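Local coordinates for protein N-acetylglucosaminidase (Paenibacillus barengoltzii, PDB 6INX) that probably hydrolyses glycosidic bonds of N-acetylglucosamine-containing sugars as a family 18 glycoside hydrolase with a TIM-barrel catalytic domain, at residues I232-Y237 with R307-Y312; P263-L268 with T331-D336; N276-Y281 with T296-D301. One frame throughout, in Å; residues are numbered along the deposited sequence.

Contact 1: residues I232-Y237 with R307-Y312; sequences IGAAFY and RYKCDY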
loop_
_atom_site.group_PDB
_atom_site.type_symbol
_atom_site.label_atom_id
_atom_site.label_comp_id
_atom_site.label_asym_id
_atom_site.label_seq_id
_atom_site.Cartn_x
_atom_site.Cartn_y
_atom_site.Cartn_z
ATOM N N ILE A 232 5.243 11.347 -16.957
ATOM C CA ILE A 232 4.701 11.350 -15.592
ATOM C C ILE A 232 3.435 12.190 -15.508
ATOM O O ILE A 232 3.074 12.878 -16.464
ATOM C CB ILE A 232 5.740 11.786 -14.540
ATOM C CG1 ILE A 232 6.160 13.243 -14.774
ATOM C CG2 ILE A 232 6.934 10.847 -14.565
ATOM C CD1 ILE A 232 6.910 13.875 -13.590
ATOM N N GLY A 233 2.746 12.136 -14.375
ATOM C CA GLY A 233 1.431 12.746 -14.228
ATOM C C GLY A 233 1.388 13.892 -13.237
ATOM O O GLY A 233 2.000 13.824 -12.160
ATOM N N ALA A 234 0.625 14.925 -13.598
ATOM C CA ALA A 234 0.277 16.051 -12.744
ATOM C C ALA A 234 -1.235 16.144 -12.647
ATOM O O ALA A 234 -1.958 15.844 -13.604
ATOM C CB ALA A 234 0.805 17.380 -13.308
ATOM N N ALA A 235 -1.714 16.576 -11.492
ATOM C CA ALA A 235 -3.138 16.623 -11.213
ATOM C C ALA A 235 -3.558 18.071 -11.034
ATOM O O ALA A 235 -2.966 18.794 -10.230
ATOM C CB ALA A 235 -3.466 15.832 -9.948
ATOM N N PHE A 236 -4.593 18.480 -11.765
ATOM C CA PHE A 236 -5.191 19.803 -11.605
ATOM C C PHE A 236 -6.338 19.805 -10.592
ATOM O O PHE A 236 -7.245 20.646 -10.677
ATOM C CB PHE A 236 -5.672 20.337 -12.961
ATOM C CG PHE A 236 -4.572 20.716 -13.927
ATOM C CD1 PHE A 236 -3.236 20.436 -13.687
ATOM C CD2 PHE A 236 -4.907 21.350 -15.120
ATOM C CE1 PHE A 236 -2.252 20.802 -14.607
ATOM C CE2 PHE A 236 -3.928 21.717 -16.034
ATOM C CZ PHE A 236 -2.616 21.439 -15.786
ATOM N N TYR A 237 -6.310 18.895 -9.618
ATOM C CA TYR A 237 -7.392 18.744 -8.648
ATOM C C TYR A 237 -6.802 18.088 -7.407
ATOM O O TYR A 237 -5.674 17.581 -7.426
ATOM C CB TYR A 237 -8.532 17.872 -9.211
ATOM C CG TYR A 237 -8.042 16.461 -9.401
ATOM C CD1 TYR A 237 -7.333 16.112 -10.536
ATOM C CD2 TYR A 237 -8.208 15.498 -8.402
ATOM C CE1 TYR A 237 -6.814 14.841 -10.704
ATOM C CE2 TYR A 237 -7.704 14.223 -8.563
ATOM C CZ TYR A 237 -7.006 13.907 -9.711
ATOM O OH TYR A 237 -6.485 12.655 -9.863
ATOM N N ARG A 307 6.804 22.710 -11.116
ATOM C CA ARG A 307 8.182 23.030 -11.511
ATOM C C ARG A 307 9.139 21.938 -11.070
ATOM O O ARG A 307 10.033 21.545 -11.823
ATOM C CB ARG A 307 8.653 24.401 -10.984
ATOM C CG ARG A 307 10.180 24.736 -11.124
ATOM C CD ARG A 307 10.476 24.851 -12.603
ATOM N NE ARG A 307 11.837 25.198 -12.956
ATOM C CZ ARG A 307 12.220 26.380 -13.449
ATOM N NH1 ARG A 307 11.340 27.370 -13.659
ATOM N NH2 ARG A 307 13.515 26.564 -13.775
ATOM N N TYR A 308 8.969 21.430 -9.845
ATOM C CA TYR A 308 9.833 20.345 -9.395
ATOM C C TYR A 308 9.662 19.103 -10.263
ATOM O O TYR A 308 10.644 18.425 -10.583
ATOM C CB TYR A 308 9.569 20.016 -7.923
ATOM C CG TYR A 308 10.315 20.902 -6.944
ATOM C CD1 TYR A 308 11.681 20.743 -6.740
ATOM C CD2 TYR A 308 9.647 21.878 -6.216
ATOM C CE1 TYR A 308 12.369 21.550 -5.842
ATOM C CE2 TYR A 308 10.328 22.692 -5.310
ATOM C CZ TYR A 308 11.686 22.520 -5.136
ATOM O OH TYR A 308 12.374 23.321 -4.240
ATOM N N LYS A 309 8.428 18.799 -10.670
ATOM C CA LYS A 309 8.202 17.649 -11.542
ATOM C C LYS A 309 8.882 17.834 -12.894
ATOM O O LYS A 309 9.462 16.888 -13.438
ATOM C CB LYS A 309 6.700 17.413 -11.719
ATOM C CG LYS A 309 5.997 16.893 -10.457
ATOM C CD LYS A 309 4.535 16.546 -10.728
ATOM C CE LYS A 309 3.868 16.003 -9.461
ATOM N NZ LYS A 309 2.448 15.569 -9.672
ATOM N N CYS A 310 8.844 19.056 -13.436
ATOM C CA CYS A 310 9.495 19.326 -14.717
ATOM C C CYS A 310 11.011 19.211 -14.611
ATOM O O CYS A 310 11.656 18.628 -15.493
ATOM C CB CYS A 310 9.107 20.717 -15.217
ATOM S SG CYS A 310 7.388 20.877 -15.706
ATOM N N ASP A 311 11.598 19.758 -13.539
ATOM C CA ASP A 311 13.038 19.624 -13.335
ATOM C C ASP A 311 13.441 18.160 -13.231
ATOM O O ASP A 311 14.508 17.765 -13.714
ATOM C CB ASP A 311 13.475 20.355 -12.062
ATOM C CG ASP A 311 13.241 21.856 -12.122
ATOM O OD1 ASP A 311 13.126 22.410 -13.234
ATOM O OD2 ASP A 311 13.182 22.487 -11.047
ATOM N N TYR A 312 12.602 17.343 -12.580
ATOM C CA TYR A 312 12.874 15.914 -12.461
ATOM C C TYR A 312 12.843 15.236 -13.825
ATOM O O TYR A 312 13.695 14.393 -14.128
ATOM C CB TYR A 312 11.836 15.290 -11.517
ATOM C CG TYR A 312 11.976 13.796 -11.277
ATOM C CD1 TYR A 312 11.276 12.868 -12.056
ATOM C CD2 TYR A 312 12.766 13.314 -10.242
ATOM C CE1 TYR A 312 11.399 11.503 -11.830
ATOM C CE2 TYR A 312 12.891 11.945 -10.007
ATOM C CZ TYR A 312 12.202 11.050 -10.800
ATOM O OH TYR A 312 12.336 9.696 -10.561
#
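The peptide carbonyl of Gly233 is met in its own plane: Lys309 NZ lies on a lone pair of Gly233 O, at 3.1 Å and a C=O...N angle of 138°. The second flat group, the guanidinium of Arg307, has the Asp311 carboxylate at its edge, one helical turn further on. Strand 232-235 belongs to the parallel wall of the TIM barrel, and helix 307-312 packs outside it, running almost exactly antiparallel with the axes 10.0 Å apart. Lys309 bridges that gap with CG anti to its own carbonyl carbon (chi1 -70°) and the chain fully extended beyond, which carries Lys309 NZ to the strand backbone, 3.8 Å from Ala234 CA. There the buried ammonium is gripped by Gly233 O, by a salt bridge to Asp301 and by a hydrogen bond with Thr199. A leucine in its place would probably leave the buried Asp301 carboxylate without its positive mate and Gly233 O without this donor. Nearer the helix the contact is apolar: Ile232, which also touches Val213 and Val217 of helix 213-222, sets its CD1 methyl 4.0 Å from Lys309 CB.

Contact 2: residues P263-L268 with T331-D336; sequences PDFTEL and THRLLD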
loop_
_atom_site.group_PDB
_atom_site.type_symbol
_atom_site.label_atom_id
_atom_site.label_comp_id
_atom_site.label_asym_id
_atom_site.label_seq_id
_atom_site.Cartn_x
_atom_site.Cartn_y
_atom_site.Cartn_z
ATOM N N PRO A 263 -11.690 19.714 -3.920
ATOM C CA PRO A 263 -11.910 20.769 -4.913
ATOM C C PRO A 263 -10.913 20.679 -6.062
ATOM O O PRO A 263 -9.771 20.243 -5.899
ATOM C CB PRO A 263 -11.705 22.057 -4.104
ATOM C CG PRO A 263 -11.923 21.645 -2.662
ATOM C CD PRO A 263 -11.430 20.243 -2.569
ATOM N N ASP A 264 -11.355 21.095 -7.250
ATOM C CA ASP A 264 -10.394 21.263 -8.331
ATOM C C ASP A 264 -9.533 22.497 -8.082
ATOM O O ASP A 264 -9.767 23.272 -7.146
ATOM C CB ASP A 264 -11.071 21.276 -9.708
ATOM C CG ASP A 264 -12.010 22.456 -9.920
ATOM O OD1 ASP A 264 -11.977 23.444 -9.164
ATOM O OD2 ASP A 264 -12.798 22.388 -10.889
ATOM N N PHE A 265 -8.514 22.684 -8.920
ATOM C CA PHE A 265 -7.600 23.792 -8.665
ATOM C C PHE A 265 -8.308 25.142 -8.737
ATOM O O PHE A 265 -7.979 26.054 -7.974
ATOM C CB PHE A 265 -6.373 23.752 -9.574
ATOM C CG PHE A 265 -5.321 24.743 -9.173
ATOM C CD1 PHE A 265 -4.478 24.477 -8.111
ATOM C CD2 PHE A 265 -5.211 25.961 -9.822
ATOM C CE1 PHE A 265 -3.519 25.387 -7.714
ATOM C CE2 PHE A 265 -4.247 26.883 -9.433
ATOM C CZ PHE A 265 -3.403 26.591 -8.376
ATOM N N THR A 266 -9.268 25.296 -9.655
ATOM C CA THR A 266 -10.072 26.522 -9.685
ATOM C C THR A 266 -10.645 26.837 -8.309
ATOM O O THR A 266 -10.500 27.955 -7.796
ATOM C CB THR A 266 -11.225 26.361 -10.677
ATOM O OG1 THR A 266 -10.713 25.944 -11.943
ATOM C CG2 THR A 266 -11.986 27.687 -10.827
ATOM N N GLU A 267 -11.292 25.844 -7.694
ATOM C CA GLU A 267 -11.945 26.039 -6.405
ATOM C C GLU A 267 -10.931 26.178 -5.276
ATOM O O GLU A 267 -11.163 26.931 -4.324
ATOM C CB GLU A 267 -12.885 24.867 -6.132
ATOM C CG GLU A 267 -14.208 24.981 -6.848
ATOM C CD GLU A 267 -14.799 26.364 -6.713
ATOM O OE1 GLU A 267 -14.849 27.101 -7.723
ATOM O OE2 GLU A 267 -15.196 26.716 -5.583
ATOM N N LEU A 268 -9.807 25.457 -5.353
ATOM C CA LEU A 268 -8.760 25.614 -4.345
ATOM C C LEU A 268 -8.226 27.040 -4.338
ATOM O O LEU A 268 -8.058 27.656 -3.275
ATOM C CB LEU A 268 -7.618 24.641 -4.625
ATOM C CG LEU A 268 -7.871 23.160 -4.370
ATOM C CD1 LEU A 268 -6.701 22.358 -4.916
ATOM C CD2 LEU A 268 -8.074 22.892 -2.884
ATOM N N THR A 331 -7.974 28.993 -13.899
ATOM C CA THR A 331 -6.991 30.062 -13.758
ATOM C C THR A 331 -5.912 30.003 -14.831
ATOM O O THR A 331 -5.177 30.981 -14.997
ATOM C CB THR A 331 -6.310 30.019 -12.387
ATOM O OG1 THR A 331 -5.283 29.017 -12.395
ATOM C CG2 THR A 331 -7.317 29.730 -11.274
ATOM N N HIS A 332 -5.788 28.879 -15.543
ATOM C CA HIS A 332 -4.814 28.645 -16.610
ATOM C C HIS A 332 -3.371 28.607 -16.121
ATOM O O HIS A 332 -2.456 28.418 -16.935
ATOM C CB HIS A 332 -4.959 29.630 -17.781
ATOM C CG HIS A 332 -6.381 29.926 -18.141
ATOM N ND1 HIS A 332 -7.196 29.005 -18.763
ATOM C CD2 HIS A 332 -7.135 31.036 -17.962
ATOM C CE1 HIS A 332 -8.391 29.535 -18.952
ATOM N NE2 HIS A 332 -8.381 30.767 -18.475
ATOM N N ARG A 333 -3.136 28.735 -14.810
ATOM C CA ARG A 333 -1.778 28.855 -14.299
ATOM C C ARG A 333 -1.026 27.530 -14.341
ATOM O O ARG A 333 0.193 27.521 -14.546
ATOM C CB ARG A 333 -1.797 29.433 -12.879
ATOM C CG ARG A 333 -2.639 30.709 -12.766
ATOM C CD ARG A 333 -2.199 31.619 -11.620
ATOM N NE ARG A 333 -2.450 31.034 -10.309
ATOM C CZ ARG A 333 -3.507 31.307 -9.546
ATOM N NH1 ARG A 333 -4.440 32.160 -9.957
ATOM N NH2 ARG A 333 -3.634 30.716 -8.367
ATOM N N LEU A 334 -1.723 26.401 -14.157
ATOM C CA LEU A 334 -1.014 25.132 -14.042
ATOM C C LEU A 334 -0.488 24.667 -15.394
ATOM O O LEU A 334 0.642 24.170 -15.486
ATOM C CB LEU A 334 -1.911 24.081 -13.383
ATOM C CG LEU A 334 -2.346 24.365 -11.943
ATOM C CD1 LEU A 334 -3.033 23.144 -11.338
ATOM C CD2 LEU A 334 -1.157 24.794 -11.086
ATOM N N LEU A 335 -1.272 24.849 -16.459
ATOM C CA LEU A 335 -0.763 24.565 -17.798
ATOM C C LEU A 335 0.397 25.491 -18.157
ATOM O O LEU A 335 1.394 25.053 -18.743
ATOM C CB LEU A 335 -1.882 24.678 -18.830
ATOM C CG LEU A 335 -1.446 24.575 -20.300
ATOM C CD1 LEU A 335 -0.610 23.321 -20.563
ATOM C CD2 LEU A 335 -2.659 24.611 -21.204
ATOM N N ASP A 336 0.299 26.772 -17.798
ATOM C CA ASP A 336 1.415 27.680 -18.050
ATOM C C ASP A 336 2.682 27.220 -17.332
ATOM O O ASP A 336 3.774 27.224 -17.912
ATOM C CB ASP A 336 1.035 29.093 -17.613
ATOM C CG ASP A 336 1.398 30.135 -18.641
ATOM O OD1 ASP A 336 1.490 29.783 -19.837
ATOM O OD2 ASP A 336 1.598 31.305 -18.255
#
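Phe265 is met by quite different groups on face and rim, a leucine methyl over the ring and a hydroxyl oxygen at its edge. Leu334 CD1 sits over one face, 3.8 Å from the centroid of the Phe265 ring, a CH-pi contact that brings it to 3.5 Å from Phe265 CG. The other methyl, Leu334 CD2, reaches past toward the far end of the ring, 4.0 Å from Phe265 CZ. At the edge, near the ring plane, Thr331 OG1 stands 3.8 Å from Phe265 CE2. That oxygen is also the acceptor of an ST turn, Thr331 OG1 taking the backbone N-H of Arg333 at 3.2 Å with a nearly straight angle of 166°, and it is hydrogen-bonded to Asp329 besides. A chi1 of 80° sets Thr331 OG1 between its backbone N and carbonyl carbon, from where it meets both the Arg333 N-H and the ring edge. Arg333 NH2 approaches the ring obliquely, the two planes 75° apart, while its NE is salt-bridged to Glu303. Both segments begin helices: Asp264 caps helix 265-272 through OD1, which accepts from Glu267 N at 2.9 Å. Phe265 thus joins the first turn of that helix, where it leaves strand 260-264, to the start of the C-terminal helix 333-341, and Glu303 of helix 303-316 touches both Phe265 and Leu334.

Contact 3: residues N276-Y281 with T296-D301; sequences NGFVRY and TFISYD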
loop_
_atom_site.group_PDB
_atom_site.type_symbol
_atom_site.label_atom_id
_atom_site.label_comp_id
_atom_site.label_asym_id
_atom_site.label_seq_id
_atom_site.Cartn_x
_atom_site.Cartn_y
_atom_site.Cartn_z
ATOM N N ASN A 276 -10.263 30.827 4.456
ATOM C CA ASN A 276 -11.337 30.105 5.143
ATOM C C ASN A 276 -10.812 29.146 6.209
ATOM O O ASN A 276 -11.407 28.094 6.460
ATOM C CB ASN A 276 -12.267 29.392 4.161
ATOM C CG ASN A 276 -13.166 30.352 3.418
ATOM O OD1 ASN A 276 -13.895 31.132 4.033
ATOM N ND2 ASN A 276 -13.111 30.314 2.093
ATOM N N GLY A 277 -9.697 29.503 6.836
ATOM C CA GLY A 277 -9.118 28.703 7.892
ATOM C C GLY A 277 -8.093 27.692 7.428
ATOM O O GLY A 277 -7.408 27.101 8.271
ATOM N N PHE A 278 -7.968 27.472 6.122
ATOM C CA PHE A 278 -7.026 26.497 5.592
ATOM C C PHE A 278 -5.668 27.151 5.407
ATOM O O PHE A 278 -5.559 28.207 4.777
ATOM C CB PHE A 278 -7.515 25.946 4.252
ATOM C CG PHE A 278 -8.662 24.990 4.378
ATOM C CD1 PHE A 278 -9.964 25.456 4.439
ATOM C CD2 PHE A 278 -8.443 23.622 4.453
ATOM C CE1 PHE A 278 -11.026 24.594 4.560
ATOM C CE2 PHE A 278 -9.504 22.745 4.585
ATOM C CZ PHE A 278 -10.804 23.225 4.633
ATOM N N VAL A 279 -4.640 26.521 5.952
ATOM C CA VAL A 279 -3.269 26.989 5.824
ATOM C C VAL A 279 -2.545 26.116 4.808
ATOM O O VAL A 279 -2.654 24.882 4.848
ATOM C CB VAL A 279 -2.555 26.949 7.183
ATOM C CG1 VAL A 279 -1.129 27.431 7.040
ATOM C CG2 VAL A 279 -3.321 27.782 8.197
ATOM N N ARG A 280 -1.814 26.746 3.892
ATOM C CA ARG A 280 -0.964 26.000 2.977
ATOM C C ARG A 280 0.377 25.687 3.624
ATOM O O ARG A 280 1.054 26.578 4.159
ATOM C CB ARG A 280 -0.746 26.766 1.674
ATOM C CG ARG A 280 0.213 26.064 0.717
ATOM C CD ARG A 280 0.608 26.984 -0.416
ATOM N NE ARG A 280 1.416 26.344 -1.458
ATOM C CZ ARG A 280 2.745 26.241 -1.444
ATOM N NH1 ARG A 280 3.453 26.696 -0.407
ATOM N NH2 ARG A 280 3.380 25.666 -2.459
ATOM N N TYR A 281 0.754 24.418 3.568
ATOM C CA TYR A 281 2.057 23.946 3.992
ATOM C C TYR A 281 2.785 23.352 2.796
ATOM O O TYR A 281 2.165 22.903 1.825
ATOM C CB TYR A 281 1.906 22.893 5.089
ATOM C CG TYR A 281 1.205 23.441 6.307
ATOM C CD1 TYR A 281 1.863 24.316 7.173
ATOM C CD2 TYR A 281 -0.109 23.108 6.586
ATOM C CE1 TYR A 281 1.229 24.824 8.278
ATOM C CE2 TYR A 281 -0.757 23.611 7.699
ATOM C CZ TYR A 281 -0.077 24.469 8.546
ATOM O OH TYR A 281 -0.721 24.982 9.647
ATOM N N THR A 296 -9.788 19.193 8.118
ATOM C CA THR A 296 -9.903 18.747 6.731
ATOM C C THR A 296 -8.544 18.882 6.059
ATOM O O THR A 296 -7.952 19.969 6.060
ATOM C CB THR A 296 -10.951 19.590 5.991
ATOM O OG1 THR A 296 -12.223 19.461 6.642
ATOM C CG2 THR A 296 -11.091 19.143 4.537
ATOM N N PHE A 297 -8.050 17.780 5.486
ATOM C CA PHE A 297 -6.737 17.725 4.855
ATOM C C PHE A 297 -6.912 17.610 3.346
ATOM O O PHE A 297 -7.664 16.748 2.877
ATOM C CB PHE A 297 -5.973 16.499 5.374
ATOM C CG PHE A 297 -4.639 16.296 4.728
ATOM C CD1 PHE A 297 -4.518 15.584 3.536
ATOM C CD2 PHE A 297 -3.497 16.801 5.313
ATOM C CE1 PHE A 297 -3.279 15.404 2.944
ATOM C CE2 PHE A 297 -2.274 16.623 4.722
ATOM C CZ PHE A 297 -2.159 15.929 3.544
ATOM N N ILE A 298 -6.175 18.433 2.594
ATOM C CA ILE A 298 -6.299 18.517 1.139
ATOM C C ILE A 298 -4.919 18.405 0.507
ATOM O O ILE A 298 -4.019 19.178 0.841
ATOM C CB ILE A 298 -6.968 19.839 0.714
ATOM C CG1 ILE A 298 -8.409 19.879 1.233
ATOM C CG2 ILE A 298 -6.916 20.006 -0.800
ATOM C CD1 ILE A 298 -9.133 21.226 1.056
ATOM N N SER A 299 -4.760 17.453 -0.416
ATOM C CA SER A 299 -3.518 17.252 -1.152
ATOM C C SER A 299 -3.723 17.693 -2.597
ATOM O O SER A 299 -4.740 17.362 -3.205
ATOM C CB SER A 299 -3.172 15.759 -1.162
ATOM O OG SER A 299 -2.179 15.493 -2.121
ATOM N N TYR A 300 -2.742 18.392 -3.173
ATOM C CA TYR A 300 -2.918 18.910 -4.530
ATOM C C TYR A 300 -1.557 19.165 -5.168
ATOM O O TYR A 300 -0.522 19.006 -4.529
ATOM C CB TYR A 300 -3.812 20.165 -4.519
ATOM C CG TYR A 300 -3.204 21.401 -3.889
ATOM C CD1 TYR A 300 -2.915 21.446 -2.534
ATOM C CD2 TYR A 300 -2.944 22.536 -4.651
ATOM C CE1 TYR A 300 -2.370 22.580 -1.949
ATOM C CE2 TYR A 300 -2.398 23.686 -4.069
ATOM C CZ TYR A 300 -2.119 23.697 -2.720
ATOM O OH TYR A 300 -1.578 24.830 -2.134
ATOM N N ASP A 301 -1.586 19.547 -6.453
ATOM C CA ASP A 301 -0.430 20.021 -7.212
ATOM C C ASP A 301 -0.578 21.526 -7.420
ATOM O O ASP A 301 -1.693 22.032 -7.614
ATOM C CB ASP A 301 -0.423 19.386 -8.621
ATOM C CG ASP A 301 0.714 18.376 -8.842
ATOM O OD1 ASP A 301 1.699 18.346 -8.072
ATOM O OD2 ASP A 301 0.612 17.596 -9.824
HETATM O O HOH W 1 -0.543 26.605 -3.899
#
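Arg280 runs its side chain past the hydroxyl of Tyr300, meeting it with one atom after another. From CB the chain is extended, CG being anti to the backbone N (chi1 176°), and Arg280 CG comes within 3.6 Å of Tyr300 OH. Arg280 CD follows at 3.5 Å from the same Tyr300 OH, and Arg280 NE at 3.4 Å, with the oxygen near the guanidinium plane, at its edge. Guanidinium and phenol ring stand almost perpendicular, at 82°. A water accepts from Arg280 NE at 3.1 Å and hydrogen-bonds to Tyr300 OH at 2.7 Å, lying in the plane of the tyrosine ring; at the tip, NH2 forms a salt bridge with Asp302. The other half of the contact is mainly apolar. Phe278 turns its ring edge to Thr296, whose carbonyl O lies 3.5 Å from Phe278 CE2, while Ile298 CD1 approaches the same carbon obliquely. These side chains reach across strand 288-292, which separates the two segments in an antiparallel sheet consistent with the alpha+beta insertion of many family 18 enzymes. Helix 265-272 lies against them: Leu268 touches Ile298 and Tyr300, and Tyr272 packs edge-to-face with Phe278.

Overall arrangement
Along the chain contacts 1 and 2 interlock, their segments alternating, and both segments of contact 3 fall between the halves of each. Contact 1 belongs to the barrel wall, contact 3 to the five-stranded antiparallel sheet inserted between strand 230-235 and helix 303-316, and contact 2 joins helix 265-272 of that insertion to the C-terminal helix 333-341. The centres of contacts 1 and 2 lie about 13 Å apart, those of contacts 2 and 3 about 14 Å, and those of contacts 1 and 3 about 18 Å. Asp301 links contact 3 to contact 1, Phe236 packs from contact 1 onto Leu334 of contact 2, and Leu268 joins contacts 2 and 3, so the insertion packs against the barrel at several points.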